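PDB 6PTM: uncharacterized protein, which probably hydrolyses carrageenan from its chain ends, as an exo-acting enzyme of glycoside hydrolase family 42. Local coordinates for residues 193-198 against 228-233; 692-697 against 717-722. All coordinates share one frame; numbering follows the deposited sequence.

Interaction 1: 193-198 against 228-233. With EDO (1,2-ethanediol), chain B.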
ATOM      1  N   GLY A 193     -17.816  -2.510   9.462  1.00 19.81           N
ATOM      2  CA  GLY A 193     -16.870  -1.966  10.439  1.00 18.28           C
ATOM      3  C   GLY A 193     -17.546  -1.062  11.437  1.00 19.34           C
ATOM      4  O   GLY A 193     -18.793  -1.033  11.512  1.00 16.66           O
ATOM      5  N   PHE A 194     -16.729  -0.419  12.252  1.00 17.88           N
ATOM      6  CA  PHE A 194     -17.185   0.393  13.395  1.00 18.75           C
ATOM      7  C   PHE A 194     -16.169   1.516  13.602  1.00 19.30           C
ATOM      8  O   PHE A 194     -14.961   1.273  13.473  1.00 18.44           O
ATOM      9  CB  PHE A 194     -17.389  -0.478  14.634  1.00 20.31           C
ATOM     10  CG  PHE A 194     -18.048   0.307  15.733  1.00 20.67           C
ATOM     11  CD1 PHE A 194     -19.409   0.569  15.686  1.00 23.59           C
ATOM     12  CD2 PHE A 194     -17.307   0.845  16.773  1.00 22.57           C
ATOM     13  CE1 PHE A 194     -20.014   1.355  16.666  1.00 24.47           C
ATOM     14  CE2 PHE A 194     -17.920   1.613  17.762  1.00 23.87           C
ATOM     15  CZ  PHE A 194     -19.275   1.857  17.713  1.00 21.88           C
ATOM     16  N   PHE A 195     -16.664   2.735  13.808  1.00 19.61           N
ATOM     17  CA  PHE A 195     -15.841   3.951  14.027  1.00 20.32           C
ATOM     18  C   PHE A 195     -15.953   4.331  15.499  1.00 19.32           C
ATOM     19  O   PHE A 195     -17.058   4.375  16.008  1.00 18.31           O
ATOM     20  CB  PHE A 195     -16.356   5.104  13.168  1.00 21.27           C
ATOM     21  CG  PHE A 195     -15.687   6.420  13.452  1.00 22.78           C
ATOM     22  CD1 PHE A 195     -16.238   7.326  14.349  1.00 26.00           C
ATOM     23  CD2 PHE A 195     -14.502   6.754  12.823  1.00 23.72           C
ATOM     24  CE1 PHE A 195     -15.610   8.537  14.601  1.00 26.29           C
ATOM     25  CE2 PHE A 195     -13.887   7.970  13.060  1.00 24.39           C
ATOM     26  CZ  PHE A 195     -14.432   8.851  13.963  1.00 26.70           C
ATOM     27  N   MET A 196     -14.848   4.623  16.159  1.00 19.30           N
ATOM     28  CA  MET A 196     -14.915   5.253  17.497  1.00 19.24           C
ATOM     29  C   MET A 196     -13.767   6.244  17.665  1.00 18.32           C
ATOM     30  O   MET A 196     -12.854   6.258  16.831  1.00 15.81           O
ATOM     31  CB  MET A 196     -14.874   4.202  18.604  1.00 20.74           C
ATOM     32  CG  MET A 196     -13.674   3.325  18.556  1.00 20.47           C
ATOM     33  SD  MET A 196     -13.936   2.088  19.834  1.00 23.87           S
ATOM     34  CE  MET A 196     -12.368   1.234  19.672  1.00 22.12           C
ATOM     35  N   THR A 197     -13.860   7.056  18.716  1.00 18.26           N
ATOM     36  CA  THR A 197     -12.970   8.193  19.006  1.00 18.66           C
ATOM     37  C   THR A 197     -12.802   8.291  20.521  1.00 18.76           C
ATOM     38  O   THR A 197     -13.771   7.965  21.280  1.00 15.81           O
ATOM     39  CB  THR A 197     -13.524   9.474  18.368  1.00 20.37           C
ATOM     40  OG1 THR A 197     -12.617  10.499  18.734  1.00 20.69           O
ATOM     41  CG2 THR A 197     -14.925   9.838  18.807  1.00 21.46           C
ATOM     42  N   ASN A 198     -11.636   8.760  20.964  1.00 16.77           N
ATOM     43  CA  ASN A 198     -11.459   9.032  22.402  1.00 17.25           C
ATOM     44  C   ASN A 198     -12.518  10.040  22.887  1.00 16.22           C
ATOM     45  O   ASN A 198     -12.793  10.040  24.069  1.00 15.43           O
ATOM     46  CB  ASN A 198     -10.028   9.429  22.707  1.00 18.24           C
ATOM     47  CG  ASN A 198      -9.103   8.251  22.512  1.00 17.58           C
ATOM     48  OD1 ASN A 198      -9.171   7.282  23.251  1.00 19.42           O
ATOM     49  ND2 ASN A 198      -8.232   8.348  21.542  1.00 15.49           N
ATOM     50  N   PHE A 228     -12.203   1.382  13.192  1.00 14.87           N
ATOM     51  CA  PHE A 228     -11.418   2.612  12.903  1.00 14.72           C
ATOM     52  C   PHE A 228     -11.254   3.375  14.213  1.00 15.11           C
ATOM     53  O   PHE A 228     -12.278   3.868  14.731  1.00 15.58           O
ATOM     54  CB  PHE A 228     -12.165   3.422  11.853  1.00 15.92           C
ATOM     55  CG  PHE A 228     -11.418   4.599  11.282  1.00 16.41           C
ATOM     56  CD1 PHE A 228     -11.180   5.734  12.035  1.00 16.74           C
ATOM     57  CD2 PHE A 228     -11.024   4.603   9.956  1.00 18.64           C
ATOM     58  CE1 PHE A 228     -10.497   6.810  11.486  1.00 18.10           C
ATOM     59  CE2 PHE A 228     -10.394   5.708   9.398  1.00 17.35           C
ATOM     60  CZ  PHE A 228     -10.140   6.806  10.162  1.00 17.15           C
ATOM     61  N   LEU A 229     -10.029   3.486  14.738  1.00 14.88           N
ATOM     62  CA  LEU A 229      -9.753   4.342  15.918  1.00 16.29           C
ATOM     63  C   LEU A 229      -9.358   5.732  15.443  1.00 16.36           C
ATOM     64  O   LEU A 229      -8.298   5.856  14.775  1.00 16.34           O
ATOM     65  CB  LEU A 229      -8.639   3.741  16.765  1.00 17.47           C
ATOM     66  CG  LEU A 229      -9.083   2.675  17.754  1.00 20.05           C
ATOM     67  CD1 LEU A 229      -9.428   1.404  17.012  1.00 20.62           C
ATOM     68  CD2 LEU A 229      -7.993   2.429  18.820  1.00 20.14           C
ATOM     69  N   ASN A 230     -10.180   6.722  15.785  1.00 15.73           N
ATOM     70  CA  ASN A 230      -9.937   8.163  15.543  1.00 15.63           C
ATOM     71  C   ASN A 230      -9.091   8.737  16.671  1.00 15.83           C
ATOM     72  O   ASN A 230      -9.338   8.360  17.838  1.00 14.68           O
ATOM     73  CB  ASN A 230     -11.228   8.966  15.468  1.00 16.65           C
ATOM     74  CG  ASN A 230     -10.962  10.449  15.615  1.00 18.11           C
ATOM     75  OD1 ASN A 230     -10.848  10.945  16.749  1.00 16.82           O
ATOM     76  ND2 ASN A 230     -10.847  11.129  14.472  1.00 16.04           N
ATOM     77  N   HIS A 231      -8.130   9.598  16.326  1.00 16.12           N
ATOM     78  CA  HIS A 231      -7.212  10.243  17.304  1.00 18.57           C
ATOM     79  C   HIS A 231      -7.175  11.769  17.144  1.00 18.54           C
ATOM     80  O   HIS A 231      -6.362  12.384  17.852  1.00 21.73           O
ATOM     81  CB  HIS A 231      -5.815   9.604  17.218  1.00 18.88           C
ATOM     82  CG  HIS A 231      -5.791   8.175  17.643  1.00 17.81           C
ATOM     83  ND1 HIS A 231      -5.857   7.810  18.962  1.00 18.67           N
ATOM     84  CD2 HIS A 231      -5.735   7.024  16.929  1.00 18.92           C
ATOM     85  CE1 HIS A 231      -5.830   6.482  19.046  1.00 18.14           C
ATOM     86  NE2 HIS A 231      -5.746   5.974  17.807  1.00 16.39           N
ATOM     87  N   SER A 232      -7.959  12.369  16.243  1.00 16.94           N
ATOM     88  CA  SER A 232      -7.965  13.841  16.027  1.00 18.03           C
ATOM     89  C   SER A 232      -8.851  14.552  17.054  1.00 19.92           C
ATOM     90  O   SER A 232      -8.660  15.736  17.241  1.00 21.95           O
ATOM     91  CB  SER A 232      -8.394  14.189  14.644  1.00 17.08           C
ATOM     92  OG  SER A 232      -9.699  13.734  14.414  1.00 16.96           O
ATOM     93  N   ASN A 233      -9.765  13.833  17.692  1.00 20.61           N
ATOM     94  CA  ASN A 233     -10.830  14.411  18.542  1.00 22.35           C
ATOM     95  C   ASN A 233     -10.622  13.866  19.952  1.00 21.61           C
ATOM     96  O   ASN A 233     -11.044  12.732  20.223  1.00 22.11           O
ATOM     97  CB  ASN A 233     -12.216  14.102  17.951  1.00 26.25           C
ATOM     98  CG  ASN A 233     -13.342  14.837  18.662  1.00 31.92           C
ATOM     99  OD1 ASN A 233     -13.108  15.577  19.626  1.00 32.59           O
ATOM    100  ND2 ASN A 233     -14.580  14.618  18.222  1.00 36.31           N
TER
HETATM  101  C1  EDO B 801     -10.773  10.498  10.700  1.00 18.96           C
HETATM  102  O1  EDO B 801     -11.413  10.111  11.909  1.00 19.93           O
HETATM  103  C2  EDO B 801      -9.307  10.568  10.934  1.00 18.88           C
HETATM  104  O2  EDO B 801      -8.905  11.530  11.915  1.00 17.09           O
HETATM  105  O   HOH W   1      -9.664  10.393  19.759  1.00 20.52           O
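F195 pairs with F228 where strands 193-197 and 228-230 run parallel, their axes 19° apart and 4.8 Å at closest approach. F194 O receives the N-H of F228 at 2.8 Å, F228 O takes the N-H of M196, and M196 O accepts from N230 N. Helix 210-218 connects the strands in a beta-alpha-beta unit, consistent with a GH42 barrel. F195, T197, F228 and N230 share one face of the sheet. There the F195 and F228 rings lie side by side, tilted 35° apart, with F195 CD2 3.6 Å from F228 CD1, while F195 CZ rests against N230 CB. On the other face M196 CE packs on L229 CD1, and helix 261-278 covers M196. N198 ND2 is hydrogen-bonded to N267 OD1 and H231 ND1 to the Y256 hydroxyl, and a water links N198 N to N230 O and N233 O. Because chi1 of T197 is 179°, placing OG1 opposite the backbone N, the hydroxyl lies beside the N230 amide and donates to OD1 at 2.7 Å from above the carbonyl plane. N230 OD1 also accepts N233 N on an in-plane lone pair, an Asx motif, and N230 ND2 donates to S232 OG at 2.8 Å and to ethanediol O1.

Interaction 2: 692-697 against 717-722. With EDO (1,2-ethanediol), chain E.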
ATOM      1  N   PRO A 692      14.311 -17.086 -14.310  1.00 17.26           N
ATOM      2  CA  PRO A 692      13.066 -17.544 -14.908  1.00 19.29           C
ATOM      3  C   PRO A 692      13.263 -18.552 -16.061  1.00 19.38           C
ATOM      4  O   PRO A 692      14.253 -18.476 -16.790  1.00 19.67           O
ATOM      5  CB  PRO A 692      12.435 -16.243 -15.424  1.00 18.29           C
ATOM      6  CG  PRO A 692      13.049 -15.172 -14.562  1.00 17.61           C
ATOM      7  CD  PRO A 692      14.486 -15.631 -14.437  1.00 18.82           C
ATOM      8  N   MET A 693      12.285 -19.438 -16.224  1.00 19.88           N
ATOM      9  CA  MET A 693      12.295 -20.500 -17.259  1.00 22.19           C
ATOM     10  C   MET A 693      11.894 -19.915 -18.619  1.00 20.31           C
ATOM     11  O   MET A 693      12.182 -20.565 -19.630  1.00 19.35           O
ATOM     12  CB  MET A 693      11.344 -21.630 -16.872  1.00 28.36           C
ATOM     13  CG  MET A 693      11.859 -22.488 -15.738  1.00 31.23           C
ATOM     14  SD  MET A 693      13.287 -23.453 -16.299  1.00 44.28           S
ATOM     15  CE  MET A 693      14.585 -22.629 -15.386  1.00 42.33           C
ATOM     16  N   ILE A 694      11.271 -18.738 -18.644  1.00 18.52           N
ATOM     17  CA  ILE A 694      10.936 -17.956 -19.864  1.00 18.80           C
ATOM     18  C   ILE A 694      11.824 -16.707 -19.794  1.00 20.74           C
ATOM     19  O   ILE A 694      11.887 -16.075 -18.697  1.00 21.00           O
ATOM     20  CB  ILE A 694       9.433 -17.598 -19.943  1.00 19.48           C
ATOM     21  CG1 ILE A 694       8.492 -18.810 -19.885  1.00 22.07           C
ATOM     22  CG2 ILE A 694       9.124 -16.749 -21.155  1.00 19.83           C
ATOM     23  CD1 ILE A 694       8.751 -19.868 -20.944  1.00 23.62           C
ATOM     24  N   SER A 695      12.508 -16.361 -20.890  1.00 18.25           N
ATOM     25  CA  SER A 695      13.328 -15.137 -21.002  1.00 17.74           C
ATOM     26  C   SER A 695      12.534 -14.084 -21.739  1.00 17.22           C
ATOM     27  O   SER A 695      11.888 -14.420 -22.758  1.00 18.95           O
ATOM     28  CB  SER A 695      14.626 -15.393 -21.681  1.00 18.71           C
ATOM     29  OG  SER A 695      15.286 -16.377 -20.924  1.00 22.35           O
ATOM     30  N   ILE A 696      12.597 -12.856 -21.245  1.00 16.54           N
ATOM     31  CA  ILE A 696      11.903 -11.704 -21.884  1.00 17.21           C
ATOM     32  C   ILE A 696      12.895 -10.571 -22.146  1.00 16.38           C
ATOM     33  O   ILE A 696      13.709 -10.240 -21.286  1.00 16.10           O
ATOM     34  CB  ILE A 696      10.680 -11.255 -21.064  1.00 16.96           C
ATOM     35  CG1 ILE A 696       9.740 -12.441 -20.833  1.00 18.76           C
ATOM     36  CG2 ILE A 696      10.000 -10.095 -21.756  1.00 18.87           C
ATOM     37  CD1 ILE A 696       8.377 -12.082 -20.334  1.00 18.98           C
ATOM     38  N   ALA A 697      12.809 -10.020 -23.351  1.00 17.46           N
ATOM     39  CA  ALA A 697      13.453  -8.761 -23.755  1.00 17.27           C
ATOM     40  C   ALA A 697      12.349  -7.751 -24.075  1.00 16.20           C
ATOM     41  O   ALA A 697      11.348  -8.103 -24.707  1.00 16.28           O
ATOM     42  CB  ALA A 697      14.346  -8.997 -24.960  1.00 18.43           C
ATOM     43  N   ASN A 717       5.821 -28.578 -18.333  1.00 27.77           N
ATOM     44  CA  ASN A 717       6.351 -27.800 -19.482  1.00 31.00           C
ATOM     45  C   ASN A 717       5.457 -26.581 -19.751  1.00 26.99           C
ATOM     46  O   ASN A 717       5.462 -26.107 -20.891  1.00 21.76           O
ATOM     47  CB  ASN A 717       6.569 -28.722 -20.694  1.00 34.10           C
ATOM     48  CG  ASN A 717       7.951 -29.362 -20.760  1.00 42.20           C
ATOM     49  OD1 ASN A 717       8.956 -28.856 -20.232  1.00 43.94           O
ATOM     50  ND2 ASN A 717       8.026 -30.477 -21.464  1.00 47.30           N
ATOM     51  N   LYS A 718       4.766 -26.058 -18.730  1.00 25.06           N
ATOM     52  CA  LYS A 718       3.844 -24.918 -18.891  1.00 21.96           C
ATOM     53  C   LYS A 718       4.088 -23.909 -17.787  1.00 19.43           C
ATOM     54  O   LYS A 718       4.229 -24.317 -16.631  1.00 19.29           O
ATOM     55  CB  LYS A 718       2.387 -25.355 -18.853  1.00 26.81           C
ATOM     56  CG  LYS A 718       1.917 -26.228 -20.004  1.00 29.33           C
ATOM     57  CD  LYS A 718       0.436 -26.511 -19.918  1.00 34.32           C
ATOM     58  CE  LYS A 718      -0.022 -27.639 -20.810  1.00 38.64           C
ATOM     59  NZ  LYS A 718       0.509 -28.923 -20.300  1.00 45.49           N
ATOM     60  N   TYR A 719       4.089 -22.637 -18.167  1.00 16.58           N
ATOM     61  CA  TYR A 719       4.483 -21.499 -17.319  1.00 15.93           C
ATOM     62  C   TYR A 719       3.395 -20.432 -17.426  1.00 14.68           C
ATOM     63  O   TYR A 719       2.797 -20.278 -18.493  1.00 15.05           O
ATOM     64  CB  TYR A 719       5.879 -21.018 -17.708  1.00 16.38           C
ATOM     65  CG  TYR A 719       6.921 -22.080 -17.472  1.00 18.47           C
ATOM     66  CD1 TYR A 719       7.471 -22.279 -16.218  1.00 17.20           C
ATOM     67  CD2 TYR A 719       7.251 -22.989 -18.477  1.00 19.88           C
ATOM     68  CE1 TYR A 719       8.383 -23.289 -15.986  1.00 18.34           C
ATOM     69  CE2 TYR A 719       8.154 -24.016 -18.253  1.00 20.41           C
ATOM     70  CZ  TYR A 719       8.704 -24.176 -17.000  1.00 20.01           C
ATOM     71  OH  TYR A 719       9.595 -25.177 -16.796  1.00 19.84           O
ATOM     72  N   ILE A 720       3.169 -19.715 -16.341  1.00 13.14           N
ATOM     73  CA  ILE A 720       2.237 -18.551 -16.308  1.00 14.65           C
ATOM     74  C   ILE A 720       3.106 -17.306 -16.254  1.00 13.37           C
ATOM     75  O   ILE A 720       3.958 -17.216 -15.370  1.00 15.00           O
ATOM     76  CB  ILE A 720       1.220 -18.603 -15.155  1.00 13.18           C
ATOM     77  CG1 ILE A 720       0.502 -19.954 -15.066  1.00 14.12           C
ATOM     78  CG2 ILE A 720       0.256 -17.447 -15.292  1.00 13.04           C
ATOM     79  CD1 ILE A 720      -0.244 -20.376 -16.317  1.00 14.16           C
ATOM     80  N   VAL A 721       2.972 -16.454 -17.251  1.00 14.22           N
ATOM     81  CA  VAL A 721       3.815 -15.228 -17.358  1.00 13.90           C
ATOM     82  C   VAL A 721       2.935 -14.028 -17.043  1.00 14.05           C
ATOM     83  O   VAL A 721       1.869 -13.904 -17.661  1.00 15.23           O
ATOM     84  CB  VAL A 721       4.436 -15.093 -18.751  1.00 14.45           C
ATOM     85  CG1 VAL A 721       5.252 -13.817 -18.873  1.00 13.85           C
ATOM     86  CG2 VAL A 721       5.264 -16.325 -19.101  1.00 14.64           C
ATOM     87  N   ASN A 722       3.355 -13.187 -16.107  1.00 14.79           N
ATOM     88  CA  ASN A 722       2.635 -11.959 -15.725  1.00 13.53           C
ATOM     89  C   ASN A 722       3.465 -10.774 -16.219  1.00 13.16           C
ATOM     90  O   ASN A 722       4.672 -10.731 -15.912  1.00 11.78           O
ATOM     91  CB  ASN A 722       2.446 -11.912 -14.216  1.00 14.13           C
ATOM     92  CG  ASN A 722       1.752 -10.637 -13.789  1.00 14.75           C
ATOM     93  OD1 ASN A 722       0.556 -10.509 -13.986  1.00 14.08           O
ATOM     94  ND2 ASN A 722       2.519  -9.666 -13.325  1.00 15.44           N
TER
HETATM   95  C1  EDO E 804       9.706 -21.283 -12.304  1.00 31.47           C
HETATM   96  O1  EDO E 804       9.240 -20.332 -11.362  1.00 35.76           O
HETATM   97  C2  EDO E 804       9.620 -20.683 -13.656  1.00 29.46           C
HETATM   98  O2  EDO E 804      10.418 -19.529 -13.873  1.00 23.20           O
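M693 opens the contact by laying its CB over one face of the Y719 ring, between the two sheets of a beta-sandwich near the C-terminus. Strand 694-700 belongs to a three-stranded antiparallel sheet and strand 718-725 to a four-stranded one; the short segments 694-697 and 718-722 pass 9.8 Å apart at 30°, too far for backbone pairing, and no hydrogen bond joins them. The two segments meet through side chains alone. M693 CB stands 3.9 Å from the centroid of the Y719 ring, 26° off its normal, a CH-pi contact displaced toward CE1. With CG anti to its carbonyl carbon (chi1 -73°), M693 carries CG along the same part of the ring, 3.6 Å from Y719 CE1, before the bent chain leads the sulfur outward. An ethanediol, probably from the crystallisation liquor, accepts the backbone N-H of M693 at O2 and brings its C2 close to Y719 CD1. Next comes I694, which is buried: its CG1 meets both Y719 CB and V721 CG2, each at 4.1 Å, and its side chain also touches V770 of strand 765-772 and M735 of its own sheet. Replacing Y719 with an alanine would probably deprive M693 CB and CG of the ring face they pack on and leave that side chain freer to turn. Two residues on, I696 again points toward 718-722, touching W709 and V733 as well. Its CD1 meets V721 tip to tip, 3.9 Å from CG1, the methyl anti to the backbone N of V721.

Interactions 1 and 2 lie on opposite sides of the chain's centre, with their own centres about 47 Å apart and their nearest atoms about 30 Å apart, and they share no strand or helix. Interaction 1 joins neighbouring strands within one parallel sheet and is mostly buried, although F195 and N233 are exposed. Backbone hydrogen bonds carry it, supplemented by a polar network at the strand ends. Interaction 2 joins two separate antiparallel sheets face to face; it is only partly buried, running from exposed M693 to buried I694 and V721. Its chemistry is apolar, and it covers about half as much surface, 228 Å² against 468 Å².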